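Local coordinates for protein minor fimbrium tip subunit Mfa3 (Porphyromonas gingivalis ATCC 33277, PDB 5NF4) that forms part of the tip of the minor fimbriae, surface filaments that mediate biofilm formation and adhesion to host cells and other oral bacteria, at residues A[41-45]-A[176-182]; A[68-72]-A[115-119]; A[85-90]-A[102-106]; A[139-145]-A[220-225]; A[193-198]-A[320-324]. All coordinates share one frame; numbering follows the deposited sequence.

Contact 1 (A[41-45]-A[176-182])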
# COMPACT_ATOMS: atom_id res chain seq x y z
N VAL A 41 -23.28 23.58 -4.19
CA VAL A 41 -23.28 22.43 -3.33
C VAL A 41 -22.25 22.66 -2.21
O VAL A 41 -21.12 23.07 -2.48
CB VAL A 41 -22.88 21.15 -4.08
CG1 VAL A 41 -23.15 19.90 -3.22
CG2 VAL A 41 -23.61 21.07 -5.42
N TYR A 42 -22.66 22.40 -0.97
CA TYR A 42 -21.72 22.30 0.15
C TYR A 42 -21.66 20.85 0.56
O TYR A 42 -22.68 20.26 0.92
CB TYR A 42 -22.14 23.18 1.31
CG TYR A 42 -22.17 24.63 0.95
CD1 TYR A 42 -23.25 25.17 0.27
CD2 TYR A 42 -21.12 25.47 1.27
CE1 TYR A 42 -23.27 26.51 -0.07
CE2 TYR A 42 -21.13 26.79 0.93
CZ TYR A 42 -22.20 27.31 0.26
OH TYR A 42 -22.19 28.64 -0.06
N LEU A 43 -20.45 20.30 0.50
CA LEU A 43 -20.17 18.90 0.77
C LEU A 43 -19.36 18.77 2.03
O LEU A 43 -18.37 19.47 2.17
CB LEU A 43 -19.37 18.25 -0.36
CG LEU A 43 -20.01 17.77 -1.63
CD1 LEU A 43 -18.97 16.98 -2.41
CD2 LEU A 43 -21.21 16.94 -1.30
N LEU A 44 -19.76 17.85 2.90
CA LEU A 44 -18.97 17.45 4.05
C LEU A 44 -18.17 16.21 3.71
O LEU A 44 -18.73 15.15 3.45
CB LEU A 44 -19.87 17.18 5.25
CG LEU A 44 -19.12 16.92 6.55
CD1 LEU A 44 -18.35 18.14 6.99
CD2 LEU A 44 -20.07 16.48 7.64
N VAL A 45 -16.85 16.36 3.71
CA VAL A 45 -15.93 15.29 3.31
C VAL A 45 -15.38 14.72 4.61
O VAL A 45 -14.89 15.48 5.47
CB VAL A 45 -14.81 15.81 2.39
CG1 VAL A 45 -13.73 14.73 2.14
CG2 VAL A 45 -15.39 16.25 1.06
N ILE A 176 -23.30 26.18 4.23
CA ILE A 176 -21.93 26.15 4.73
C ILE A 176 -21.91 25.55 6.15
O ILE A 176 -20.94 24.89 6.54
CB ILE A 176 -21.28 27.57 4.73
CG1 ILE A 176 -19.83 27.53 5.23
CG2 ILE A 176 -22.11 28.53 5.57
CD1 ILE A 176 -18.90 26.57 4.47
N THR A 177 -23.00 25.74 6.89
CA THR A 177 -23.12 25.21 8.25
C THR A 177 -23.84 23.86 8.30
O THR A 177 -23.69 23.11 9.27
CB THR A 177 -23.85 26.21 9.18
OG1 THR A 177 -25.08 26.64 8.57
CG2 THR A 177 -22.97 27.42 9.45
N GLN A 178 -24.62 23.56 7.27
CA GLN A 178 -25.31 22.28 7.16
C GLN A 178 -25.05 21.62 5.79
O GLN A 178 -25.97 21.55 4.96
CB GLN A 178 -26.81 22.46 7.37
CG GLN A 178 -27.20 22.89 8.76
CD GLN A 178 -26.95 21.80 9.78
OE1 GLN A 178 -27.60 20.75 9.76
NE2 GLN A 178 -26.00 22.03 10.68
N PRO A 179 -23.82 21.16 5.56
CA PRO A 179 -23.47 20.61 4.25
C PRO A 179 -24.04 19.22 4.02
O PRO A 179 -24.43 18.52 4.94
CB PRO A 179 -21.93 20.56 4.28
CG PRO A 179 -21.60 20.46 5.74
CD PRO A 179 -22.65 21.24 6.46
N LEU A 180 -24.11 18.82 2.76
CA LEU A 180 -24.49 17.46 2.40
C LEU A 180 -23.29 16.51 2.59
O LEU A 180 -22.21 16.80 2.10
CB LEU A 180 -24.95 17.41 0.94
CG LEU A 180 -26.07 18.38 0.56
CD1 LEU A 180 -26.29 18.37 -0.95
CD2 LEU A 180 -27.33 18.04 1.30
N PRO A 181 -23.48 15.38 3.30
CA PRO A 181 -22.38 14.43 3.42
C PRO A 181 -21.99 13.85 2.08
O PRO A 181 -22.84 13.40 1.30
CB PRO A 181 -22.93 13.33 4.35
CG PRO A 181 -24.39 13.59 4.48
CD PRO A 181 -24.62 15.03 4.17
N PHE A 182 -20.70 13.91 1.78
CA PHE A 182 -20.16 13.27 0.59
C PHE A 182 -20.15 11.76 0.79
O PHE A 182 -19.55 11.26 1.74
CB PHE A 182 -18.74 13.79 0.31
CG PHE A 182 -18.07 13.13 -0.87
CD1 PHE A 182 -18.70 13.06 -2.10
CD2 PHE A 182 -16.80 12.62 -0.75
CE1 PHE A 182 -18.08 12.48 -3.17
CE2 PHE A 182 -16.16 12.04 -1.83
CZ PHE A 182 -16.80 11.95 -3.04
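Tyr42, Leu43 and Leu44 meet Pro179 to Phe182 in a short stretch of parallel strand pairing, Leu43 opposite Leu180 and Leu44 opposite Pro181, which lays strand 41-49, nearly all of it propeptide, against the start of strand 180-205. Leu180 N donates to Tyr42 O at 2.7 Å, Leu44 N to Leu180 O at 2.8 Å, and Phe182 N to Leu44 O at 2.9 Å. Leu43, its CG anti to the carbonyl carbon (chi1 -80°), sends CD1 obliquely to CD1 of the Phe182 ring at 3.9 Å. On the same face Val41 CG1 crosses Leu180 CD1 at about a right angle. Leu44 points to the face of Pro181, its CB meeting Pro179 CG at 3.7 Å. With chi1 at -62°, which sets CG beside its own backbone N, the Tyr42 ring lies along the Ile176 backbone: Ile176 N sits over the centre of one face, and CE2 touches Ile176 CB at 3.9 Å. Residues 41-45 belong to the propeptide, still in place here; its removal would probably expose this edge of strand 180-205, consistent with the strand exchange proposed for such fimbriae. Deeper in, Phe182 stacks on Phe113, and its CB packs 4.2 Å from Val45 CG2.

Contact 2 (A[68-72]-A[115-119])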
# COMPACT_ATOMS: atom_id res chain seq x y z
N ARG A 68 -1.34 7.25 10.38
CA ARG A 68 -1.37 8.71 10.50
C ARG A 68 -1.45 9.35 9.14
O ARG A 68 -0.74 8.97 8.22
CB ARG A 68 -0.14 9.22 11.24
CG ARG A 68 -0.28 9.17 12.75
CD ARG A 68 0.93 9.73 13.46
NE ARG A 68 0.90 9.43 14.89
CZ ARG A 68 1.67 10.01 15.81
NH1 ARG A 68 2.53 10.97 15.46
NH2 ARG A 68 1.56 9.66 17.08
N VAL A 69 -2.35 10.33 9.03
CA VAL A 69 -2.47 11.12 7.84
C VAL A 69 -2.06 12.54 8.20
O VAL A 69 -2.83 13.28 8.80
CB VAL A 69 -3.91 11.11 7.28
CG1 VAL A 69 -3.95 11.87 5.96
CG2 VAL A 69 -4.41 9.68 7.10
N HIS A 70 -0.85 12.89 7.79
CA HIS A 70 -0.21 14.17 8.11
C HIS A 70 -0.64 15.31 7.20
O HIS A 70 -0.70 16.46 7.61
CB HIS A 70 1.31 14.02 8.02
CG HIS A 70 1.87 13.09 9.05
ND1 HIS A 70 2.04 11.75 8.81
CD2 HIS A 70 2.26 13.31 10.32
CE1 HIS A 70 2.54 11.18 9.90
NE2 HIS A 70 2.67 12.11 10.83
N SER A 71 -0.89 14.97 5.95
CA SER A 71 -1.43 15.91 4.99
C SER A 71 -2.37 15.19 4.06
O SER A 71 -2.23 14.00 3.82
CB SER A 71 -0.33 16.59 4.18
OG SER A 71 0.29 15.66 3.30
N LEU A 72 -3.34 15.92 3.52
CA LEU A 72 -4.31 15.35 2.62
C LEU A 72 -4.73 16.38 1.58
O LEU A 72 -5.28 17.43 1.94
CB LEU A 72 -5.54 14.87 3.40
CG LEU A 72 -6.67 14.29 2.54
CD1 LEU A 72 -6.21 13.01 1.85
CD2 LEU A 72 -7.92 14.07 3.38
N PHE A 115 -7.82 11.90 -3.96
CA PHE A 115 -7.32 12.12 -2.62
C PHE A 115 -5.89 11.57 -2.55
O PHE A 115 -5.66 10.42 -2.92
CB PHE A 115 -8.18 11.43 -1.57
CG PHE A 115 -9.57 12.03 -1.44
CD1 PHE A 115 -10.61 11.57 -2.23
CD2 PHE A 115 -9.80 13.04 -0.54
CE1 PHE A 115 -11.87 12.11 -2.12
CE2 PHE A 115 -11.07 13.60 -0.40
CZ PHE A 115 -12.11 13.13 -1.19
N VAL A 116 -4.98 12.42 -2.09
CA VAL A 116 -3.55 12.08 -1.98
C VAL A 116 -3.06 12.49 -0.59
O VAL A 116 -3.16 13.65 -0.23
CB VAL A 116 -2.73 12.79 -3.09
CG1 VAL A 116 -1.27 12.47 -2.95
CG2 VAL A 116 -3.19 12.31 -4.47
N ALA A 117 -2.49 11.55 0.17
CA ALA A 117 -2.06 11.82 1.52
C ALA A 117 -0.57 11.56 1.69
O ALA A 117 -0.03 10.69 1.02
CB ALA A 117 -2.83 10.97 2.52
N ASN A 118 0.03 12.37 2.55
CA ASN A 118 1.43 12.19 2.96
C ASN A 118 2.44 12.25 1.81
O ASN A 118 3.49 11.63 1.86
CB ASN A 118 1.55 10.86 3.69
CG ASN A 118 0.78 10.85 4.99
OD1 ASN A 118 0.49 11.92 5.55
ND2 ASN A 118 0.48 9.66 5.51
N ILE A 119 2.12 13.02 0.79
CA ILE A 119 3.05 13.27 -0.30
C ILE A 119 3.82 14.57 -0.02
O ILE A 119 3.23 15.62 0.22
CB ILE A 119 2.28 13.33 -1.64
CG1 ILE A 119 1.69 11.96 -1.98
CG2 ILE A 119 3.17 13.84 -2.78
CD1 ILE A 119 2.72 10.83 -2.07
O HOH W 1 -0.49 14.85 0.50
O HOH W 2 2.06 17.44 1.97
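Asn118 grips the backbone of residues 68-71 with both ends of its amide. Its OD1 accepts from His70 N at 2.8 Å, the donor lying in the carbonyl plane on a lone pair, and a weak bond from Ser71 N comes to the same oxygen. From the other end ND2 donates to Arg68 O at 3.1 Å, an almost straight bond (164°) that lies in the amide plane. With CG anti to the carbonyl carbon of Asn118 (chi1 -65°), the amide is carried back toward the loop, and OD1 also meets the edge of the His70 ring. The backbone joins in through Asn118 N, which donates to Ser71 O at 3.1 Å. These amide bonds sit where strands 71-78 and 109-117 meet as antiparallel neighbours, Leu72 and Ala117 forming a non-hydrogen-bonded pair. On the side of that pair, Ala117 CB touches Val69 CG1 at 3.7 Å and Leu72 CD1 at 4.0 Å. Further out, one water joins Ser71 OG to Val116 O and Ile119 N, and a second links the same hydroxyl to Ile119 O. A second shell holds the polar ends: Asn118 ND2 also bonds Phe159 O, and His70 NE2 bonds Asn155 O.

Contact 3 (A[85-90]-A[102-106])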
# COMPACT_ATOMS: atom_id res chain seq x y z
N VAL A 85 -12.66 21.68 -10.60
CA VAL A 85 -13.81 22.39 -10.04
C VAL A 85 -13.77 22.59 -8.52
O VAL A 85 -14.59 23.32 -7.97
CB VAL A 85 -15.13 21.70 -10.41
CG1 VAL A 85 -15.31 21.71 -11.93
CG2 VAL A 85 -15.19 20.28 -9.87
N ALA A 86 -12.79 22.00 -7.84
CA ALA A 86 -12.60 22.26 -6.41
C ALA A 86 -11.29 21.63 -5.98
O ALA A 86 -10.84 20.70 -6.61
CB ALA A 86 -13.75 21.68 -5.58
N GLU A 87 -10.70 22.15 -4.92
CA GLU A 87 -9.55 21.49 -4.33
C GLU A 87 -9.43 21.94 -2.89
O GLU A 87 -9.96 22.99 -2.49
CB GLU A 87 -8.27 21.78 -5.13
CG GLU A 87 -7.76 23.18 -5.08
CD GLU A 87 -6.54 23.39 -5.99
OE1 GLU A 87 -6.07 22.42 -6.62
OE2 GLU A 87 -6.05 24.53 -6.07
N HIS A 88 -8.77 21.12 -2.10
CA HIS A 88 -8.66 21.38 -0.68
C HIS A 88 -7.38 20.76 -0.16
O HIS A 88 -7.00 19.68 -0.59
CB HIS A 88 -9.84 20.80 0.09
CG HIS A 88 -9.82 21.14 1.53
ND1 HIS A 88 -10.52 22.21 2.05
CD2 HIS A 88 -9.14 20.59 2.57
CE1 HIS A 88 -10.30 22.28 3.35
NE2 HIS A 88 -9.45 21.33 3.68
N PHE A 89 -6.74 21.44 0.79
CA PHE A 89 -5.55 20.87 1.41
C PHE A 89 -5.68 20.88 2.93
O PHE A 89 -6.08 21.90 3.53
CB PHE A 89 -4.29 21.61 0.95
CG PHE A 89 -3.04 21.05 1.53
CD1 PHE A 89 -2.50 19.91 1.00
CD2 PHE A 89 -2.44 21.66 2.62
CE1 PHE A 89 -1.30 19.37 1.55
CE2 PHE A 89 -1.26 21.14 3.17
CZ PHE A 89 -0.72 19.99 2.64
N SER A 90 -5.39 19.74 3.56
CA SER A 90 -5.43 19.65 5.03
C SER A 90 -4.08 19.22 5.54
O SER A 90 -3.41 18.45 4.88
CB SER A 90 -6.48 18.65 5.51
OG SER A 90 -7.72 18.79 4.86
N PHE A 102 -13.98 18.09 6.71
CA PHE A 102 -14.02 19.48 6.27
C PHE A 102 -15.14 19.71 5.26
O PHE A 102 -15.61 18.78 4.62
CB PHE A 102 -12.67 19.88 5.65
CG PHE A 102 -12.24 19.05 4.47
CD1 PHE A 102 -12.64 19.36 3.17
CD2 PHE A 102 -11.41 17.95 4.65
CE1 PHE A 102 -12.23 18.59 2.08
CE2 PHE A 102 -11.01 17.18 3.58
CZ PHE A 102 -11.40 17.50 2.28
N THR A 103 -15.53 20.97 5.11
CA THR A 103 -16.57 21.34 4.16
C THR A 103 -15.99 22.00 2.91
O THR A 103 -15.09 22.81 3.02
CB THR A 103 -17.53 22.27 4.84
OG1 THR A 103 -18.06 21.61 6.00
CG2 THR A 103 -18.66 22.66 3.90
N VAL A 104 -16.49 21.63 1.73
CA VAL A 104 -16.05 22.23 0.47
C VAL A 104 -17.29 22.74 -0.30
O VAL A 104 -18.36 22.14 -0.24
CB VAL A 104 -15.27 21.24 -0.42
CG1 VAL A 104 -16.16 20.11 -0.90
CG2 VAL A 104 -14.69 21.96 -1.62
N LYS A 105 -17.13 23.86 -1.00
CA LYS A 105 -18.20 24.42 -1.85
C LYS A 105 -17.83 24.18 -3.32
O LYS A 105 -16.68 24.37 -3.70
CB LYS A 105 -18.36 25.90 -1.58
CG LYS A 105 -19.37 26.62 -2.45
CD LYS A 105 -19.39 28.10 -2.08
CE LYS A 105 -19.77 28.98 -3.26
NZ LYS A 105 -19.87 30.42 -2.87
N LEU A 106 -18.77 23.72 -4.14
CA LEU A 106 -18.49 23.53 -5.56
C LEU A 106 -19.77 23.52 -6.36
O LEU A 106 -20.84 23.48 -5.81
CB LEU A 106 -17.71 22.23 -5.83
CG LEU A 106 -18.45 20.89 -5.72
CD1 LEU A 106 -17.69 19.75 -6.40
CD2 LEU A 106 -18.76 20.57 -4.25
O HOH W 3 -14.93 24.94 -5.60
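Two strands that are not sheet neighbours, 84-91 and 99-106, face each other here, and His88 and Phe102 bridge them with a face-to-face stack. The segments 85-90 and 102-106 run nearly antiparallel (160°), their axes no closer than 7.0 Å, and the two meet through side chains and one bridging water. The rings lie 5° from parallel with centroids 3.9 Å apart; Phe102 CD1 stands over the centre of the imidazole, and His88 CD2 over the centre of the phenyl. The two side chains come in from opposing backbones and overlap along their length. Chi1 of Phe102 is 59°, folding CG back over its own backbone, and this sets the ring against the imidazole. Ser90 OG approaches Phe102 CD2 obliquely at 3.8 Å. Toward the other end the strands draw closer: Ala86 CB packs on Leu106 CB at 4.0 Å and on Val104 CG2 at 4.1 Å. There a water donates to Val85 O and to Lys105 O. A classic beta bulge at Val85 and Ala86, opposite Val76 of strand 71-78, lies at this end. Each strand is bonded to its own neighbour, 71-78 or 41-49, and the two layers meet through side chains, consistent with the beta-sandwich, transthyretin-like domains of fimbrillins.

Contact 4 (A[139-145]-A[220-225])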
# COMPACT_ATOMS: atom_id res chain seq x y z
N MET A 139 -1.04 10.96 -10.67
CA MET A 139 -1.33 9.70 -9.99
C MET A 139 -0.49 8.51 -10.49
O MET A 139 -0.24 7.57 -9.75
CB MET A 139 -2.79 9.31 -10.13
CG MET A 139 -3.76 10.29 -9.52
SD MET A 139 -3.68 10.57 -7.72
CE MET A 139 -4.55 9.12 -7.20
N GLN A 140 -0.08 8.56 -11.76
CA GLN A 140 0.59 7.44 -12.42
C GLN A 140 2.10 7.51 -12.26
O GLN A 140 2.78 6.58 -12.63
CB GLN A 140 0.20 7.42 -13.91
CG GLN A 140 -1.28 7.03 -14.11
CD GLN A 140 -1.88 7.51 -15.44
OE1 GLN A 140 -1.17 7.92 -16.35
NE2 GLN A 140 -3.22 7.47 -15.53
N VAL A 141 2.63 8.60 -11.72
CA VAL A 141 4.10 8.73 -11.56
C VAL A 141 4.67 7.60 -10.70
O VAL A 141 4.09 7.26 -9.66
CB VAL A 141 4.46 10.11 -10.95
CG1 VAL A 141 5.96 10.20 -10.55
CG2 VAL A 141 4.14 11.23 -11.95
N PHE A 142 5.80 7.04 -11.14
CA PHE A 142 6.57 6.10 -10.30
C PHE A 142 7.43 6.92 -9.34
O PHE A 142 8.25 7.74 -9.75
CB PHE A 142 7.38 5.15 -11.21
CG PHE A 142 6.53 4.39 -12.17
CD1 PHE A 142 5.58 3.48 -11.70
CD2 PHE A 142 6.64 4.61 -13.53
CE1 PHE A 142 4.76 2.79 -12.59
CE2 PHE A 142 5.84 3.91 -14.41
CZ PHE A 142 4.89 3.01 -13.94
N ARG A 143 7.21 6.73 -8.05
CA ARG A 143 7.85 7.55 -7.02
C ARG A 143 8.72 6.66 -6.15
O ARG A 143 8.27 5.58 -5.71
CB ARG A 143 6.78 8.26 -6.14
CG ARG A 143 5.78 9.09 -6.99
CD ARG A 143 4.69 9.79 -6.17
NE ARG A 143 3.82 10.56 -7.09
CZ ARG A 143 4.13 11.74 -7.61
NH1 ARG A 143 5.23 12.39 -7.25
NH2 ARG A 143 3.33 12.30 -8.50
N ASP A 144 9.93 7.09 -5.85
CA ASP A 144 10.80 6.22 -5.09
C ASP A 144 10.40 6.26 -3.62
O ASP A 144 10.31 7.35 -3.06
CB ASP A 144 12.27 6.62 -5.28
CG ASP A 144 12.55 8.08 -4.95
OD1 ASP A 144 11.89 9.00 -5.50
OD2 ASP A 144 13.47 8.29 -4.10
N LEU A 145 10.13 5.09 -3.03
CA LEU A 145 9.73 5.03 -1.62
C LEU A 145 10.83 5.57 -0.73
O LEU A 145 11.99 5.21 -0.90
CB LEU A 145 9.37 3.59 -1.23
CG LEU A 145 8.70 3.40 0.12
CD1 LEU A 145 7.20 3.90 0.01
CD2 LEU A 145 8.73 1.97 0.56
N VAL A 220 11.36 -0.54 -5.92
CA VAL A 220 11.87 0.76 -5.55
C VAL A 220 10.74 1.79 -5.47
O VAL A 220 10.79 2.72 -4.69
CB VAL A 220 12.90 1.24 -6.59
CG1 VAL A 220 13.07 2.74 -6.64
CG2 VAL A 220 14.20 0.59 -6.30
N HIS A 221 9.79 1.62 -6.36
CA HIS A 221 8.75 2.62 -6.59
C HIS A 221 7.37 2.27 -6.11
O HIS A 221 6.90 1.13 -6.26
CB HIS A 221 8.61 2.90 -8.07
CG HIS A 221 9.82 3.48 -8.72
ND1 HIS A 221 10.65 2.75 -9.53
CD2 HIS A 221 10.35 4.73 -8.66
CE1 HIS A 221 11.63 3.52 -9.96
NE2 HIS A 221 11.47 4.73 -9.44
N TYR A 222 6.71 3.31 -5.61
CA TYR A 222 5.29 3.26 -5.42
C TYR A 222 4.58 4.10 -6.47
O TYR A 222 5.18 4.92 -7.18
CB TYR A 222 4.92 3.71 -4.02
CG TYR A 222 5.05 5.18 -3.70
CD1 TYR A 222 3.98 6.06 -3.91
CD2 TYR A 222 6.19 5.69 -3.14
CE1 TYR A 222 4.10 7.38 -3.60
CE2 TYR A 222 6.32 7.02 -2.82
CZ TYR A 222 5.24 7.86 -3.05
OH TYR A 222 5.33 9.19 -2.74
N ARG A 223 3.28 3.90 -6.53
CA ARG A 223 2.43 4.61 -7.46
C ARG A 223 1.12 4.92 -6.79
O ARG A 223 0.62 4.10 -6.04
CB ARG A 223 2.21 3.74 -8.70
CG ARG A 223 1.68 4.45 -9.90
CD ARG A 223 1.27 3.46 -11.03
NE ARG A 223 1.29 4.03 -12.39
CZ ARG A 223 0.53 3.63 -13.40
NH1 ARG A 223 -0.41 2.70 -13.23
NH2 ARG A 223 0.69 4.17 -14.61
N LEU A 224 0.56 6.09 -7.05
CA LEU A 224 -0.66 6.50 -6.35
C LEU A 224 -1.94 5.89 -6.92
O LEU A 224 -3.04 6.02 -6.33
CB LEU A 224 -0.78 8.02 -6.34
CG LEU A 224 0.27 8.72 -5.49
CD1 LEU A 224 0.29 10.18 -5.82
CD2 LEU A 224 0.05 8.47 -3.97
N VAL A 225 -1.83 5.23 -8.07
CA VAL A 225 -2.90 4.36 -8.55
C VAL A 225 -2.29 3.02 -8.86
O VAL A 225 -1.08 2.90 -9.08
CB VAL A 225 -3.60 4.90 -9.81
CG1 VAL A 225 -4.48 6.03 -9.45
CG2 VAL A 225 -2.57 5.28 -10.88
O HOH W 4 2.16 8.37 -8.27
O HOH W 5 13.10 3.57 -2.89
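Arg143 and Tyr222 make the hydrogen-bonded pair of a small antiparallel two-stranded sheet, 143-144 with 221-222. Backbone bonds set its frame: Arg143 N donates to Tyr222 O at 2.9 Å, Tyr222 N returns to Arg143 O at 2.8 Å, and Leu145 N reaches Val220 O at 3.0 Å. From helix 132-140, Met139 O receives weak bonds from Leu224 N and Val225 N.

One side chain adds a straight but side-on bond. The chain of Arg223, extended from CG to NE, lies beside Gln140, and its NE donates to Gln140 O at 3.0 Å (163°), with NH1 turned instead to Pro226 O and Gln228 OE1. The guanidinium plane runs 10° from that of the Phe142 ring.

Aromatic faces take CH-pi contacts. Arg143 CB lies 3.7 Å from the centroid of the Tyr222 ring, over its face, and Phe142 CB approaches the His221 ring over a face opposite the one covered by Val220 CG1. Apolar contacts close the base, where Met139 CB meets Val225 CG1 at 3.8 Å and Leu145 CD1 meets Tyr222 CD2.

A water accepts from Arg143 NE and Leu224 N; Arg143 NH2 bonds Phe138 O, and its guanidinium makes a cation-pi contact with the Phe138 ring. Carbonyls, a glutamine oxygen, a ring face and a water receive the two arginines, so their charge is probably eased by dipoles and pi electrons, with no carboxylate bonded to them across the contact.

Contact 5 (A[193-198]-A[320-324])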
# COMPACT_ATOMS: atom_id res chain seq x y z
N GLN A 193 -6.14 4.38 0.77
CA GLN A 193 -5.36 3.13 0.69
C GLN A 193 -3.90 3.44 0.72
O GLN A 193 -3.43 4.27 -0.06
CB GLN A 193 -5.69 2.36 -0.58
CG GLN A 193 -7.08 1.77 -0.53
CD GLN A 193 -7.56 1.30 -1.88
OE1 GLN A 193 -6.84 1.38 -2.88
NE2 GLN A 193 -8.79 0.79 -1.93
N ARG A 194 -3.16 2.77 1.60
CA ARG A 194 -1.70 2.90 1.60
C ARG A 194 -1.14 2.34 0.29
O ARG A 194 -1.73 1.42 -0.28
CB ARG A 194 -1.08 2.17 2.80
CG ARG A 194 -1.59 2.68 4.15
CD ARG A 194 -1.28 1.71 5.27
NE ARG A 194 -1.94 2.06 6.53
CZ ARG A 194 -3.15 1.67 6.88
NH1 ARG A 194 -3.88 0.91 6.08
NH2 ARG A 194 -3.65 2.06 8.05
N VAL A 195 0.01 2.88 -0.13
CA VAL A 195 0.67 2.45 -1.38
C VAL A 195 1.58 1.25 -1.13
O VAL A 195 2.12 0.68 -2.09
CB VAL A 195 1.49 3.62 -2.01
CG1 VAL A 195 0.55 4.79 -2.30
CG2 VAL A 195 2.66 4.04 -1.11
N VAL A 196 1.76 0.88 0.14
CA VAL A 196 2.62 -0.24 0.53
C VAL A 196 1.77 -1.38 1.09
O VAL A 196 0.62 -1.17 1.50
CB VAL A 196 3.69 0.17 1.59
CG1 VAL A 196 4.71 1.16 1.00
CG2 VAL A 196 3.07 0.76 2.83
N ALA A 197 2.37 -2.57 1.09
CA ALA A 197 1.89 -3.74 1.81
C ALA A 197 2.69 -3.91 3.11
O ALA A 197 3.77 -3.36 3.24
CB ALA A 197 2.03 -5.01 0.92
N LYS A 198 2.13 -4.65 4.07
CA LYS A 198 2.80 -4.92 5.34
C LYS A 198 3.20 -6.37 5.38
O LYS A 198 2.38 -7.27 5.15
CB LYS A 198 1.86 -4.56 6.48
CG LYS A 198 2.37 -4.84 7.89
CD LYS A 198 1.35 -4.37 8.93
CE LYS A 198 1.82 -4.62 10.34
NZ LYS A 198 0.94 -3.96 11.33
N VAL A 320 2.38 -8.55 -5.13
CA VAL A 320 2.17 -7.97 -3.82
C VAL A 320 1.23 -6.77 -4.01
O VAL A 320 1.59 -5.84 -4.70
CB VAL A 320 3.49 -7.51 -3.21
CG1 VAL A 320 3.30 -6.77 -1.87
CG2 VAL A 320 4.46 -8.71 -3.03
N TYR A 321 0.06 -6.79 -3.38
CA TYR A 321 -0.94 -5.74 -3.54
C TYR A 321 -0.86 -4.66 -2.45
O TYR A 321 -0.64 -4.96 -1.27
CB TYR A 321 -2.33 -6.37 -3.53
CG TYR A 321 -2.66 -7.14 -4.79
CD1 TYR A 321 -3.07 -6.48 -5.95
CD2 TYR A 321 -2.55 -8.52 -4.83
CE1 TYR A 321 -3.35 -7.18 -7.11
CE2 TYR A 321 -2.82 -9.23 -5.98
CZ TYR A 321 -3.23 -8.55 -7.12
OH TYR A 321 -3.51 -9.26 -8.26
N ARG A 322 -1.10 -3.41 -2.83
CA ARG A 322 -1.10 -2.34 -1.84
C ARG A 322 -2.12 -2.57 -0.73
O ARG A 322 -3.20 -3.12 -0.96
CB ARG A 322 -1.39 -0.99 -2.49
CG ARG A 322 -2.80 -0.88 -3.04
CD ARG A 322 -3.01 0.41 -3.87
NE ARG A 322 -2.09 0.43 -5.01
CZ ARG A 322 -1.37 1.48 -5.39
NH1 ARG A 322 -1.51 2.66 -4.76
NH2 ARG A 322 -0.51 1.33 -6.39
N ASN A 323 -1.79 -2.11 0.46
CA ASN A 323 -2.70 -2.03 1.59
C ASN A 323 -3.21 -3.41 2.02
O ASN A 323 -4.27 -3.52 2.62
CB ASN A 323 -3.87 -1.10 1.25
CG ASN A 323 -4.38 -0.34 2.48
OD1 ASN A 323 -3.61 0.23 3.25
ND2 ASN A 323 -5.69 -0.32 2.65
N ARG A 324 -2.43 -4.44 1.73
CA ARG A 324 -2.74 -5.77 2.24
C ARG A 324 -1.68 -6.16 3.27
O ARG A 324 -0.57 -5.60 3.29
CB ARG A 324 -2.79 -6.80 1.11
CG ARG A 324 -3.85 -6.49 0.03
CD ARG A 324 -5.28 -6.61 0.53
NE ARG A 324 -5.71 -7.97 0.86
CZ ARG A 324 -5.92 -8.94 -0.03
NH1 ARG A 324 -5.72 -8.74 -1.34
NH2 ARG A 324 -6.33 -10.14 0.38
O HOH W 6 -3.24 3.92 -3.00
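Val320 opens the segment by packing CG1 against Ala197 CB at 3.5 Å, while Tyr321 adds its carbonyl oxygen to the same methyl. A type II beta turn then runs from Tyr321 to Arg324. At its second position Arg322 lays CB against Arg194 O at 3.3 Å; chi1 67° keeps the chain close to strand 193-194, and a bend at chi3 (60°) turns the guanidinium toward Val195. Its NH1 gives one proton to a water that in turn donates to Gln193 O, and NH1 also bonds Arg223 O, while NH2 pairs with Glu255. Asn323 follows with positive phi and donates N to Val196 O at 2.8 Å. Its OD1 serves two donors, Arg194 NH1 at 2.9 Å and more weakly Arg194 N at 3.1 Å. OD1 lies in the guanidinium plane of Arg194, while NH1 sits slightly off the Asn323 carbonyl plane. Amide and guanidinium are nearly coplanar, 20° apart, and the far end of Arg194 is held by Asp67. Arg324 closes the run: its O accepts from Lys198 N at 3.0 Å, and its guanidinium pairs with Glu296. The turn thus leads into strand 324-332, parallel to strand 180-205; the latter also pairs here with strands 161-170 and 248-254.

Contact 2 is buried; the others are partly buried, contacts 1 and 3 farthest from the centre of the chain and contact 5 nearest it. Contacts 1 to 3 share one half of the molecule, where Val45 of contact 1 packs on Phe115 of contact 2 and strand 41-49 hydrogen-bonds strand 99-106 of contact 3. Contact 5 uses strand 180-205, as contact 1 does, and touches contact 4 where Arg322 NH1 meets Arg223 O and Val195 packs on Tyr222. Chemistry follows place: contact 1 is backbone bonds and apolar chains, contact 2 a side-chain amide bonded to backbone, contact 3 a ring stack with apolar chains, contact 4 strand bonds, CH-pi contacts and an arginine-carbonyl bond, contact 5 an asparagine-arginine pairing.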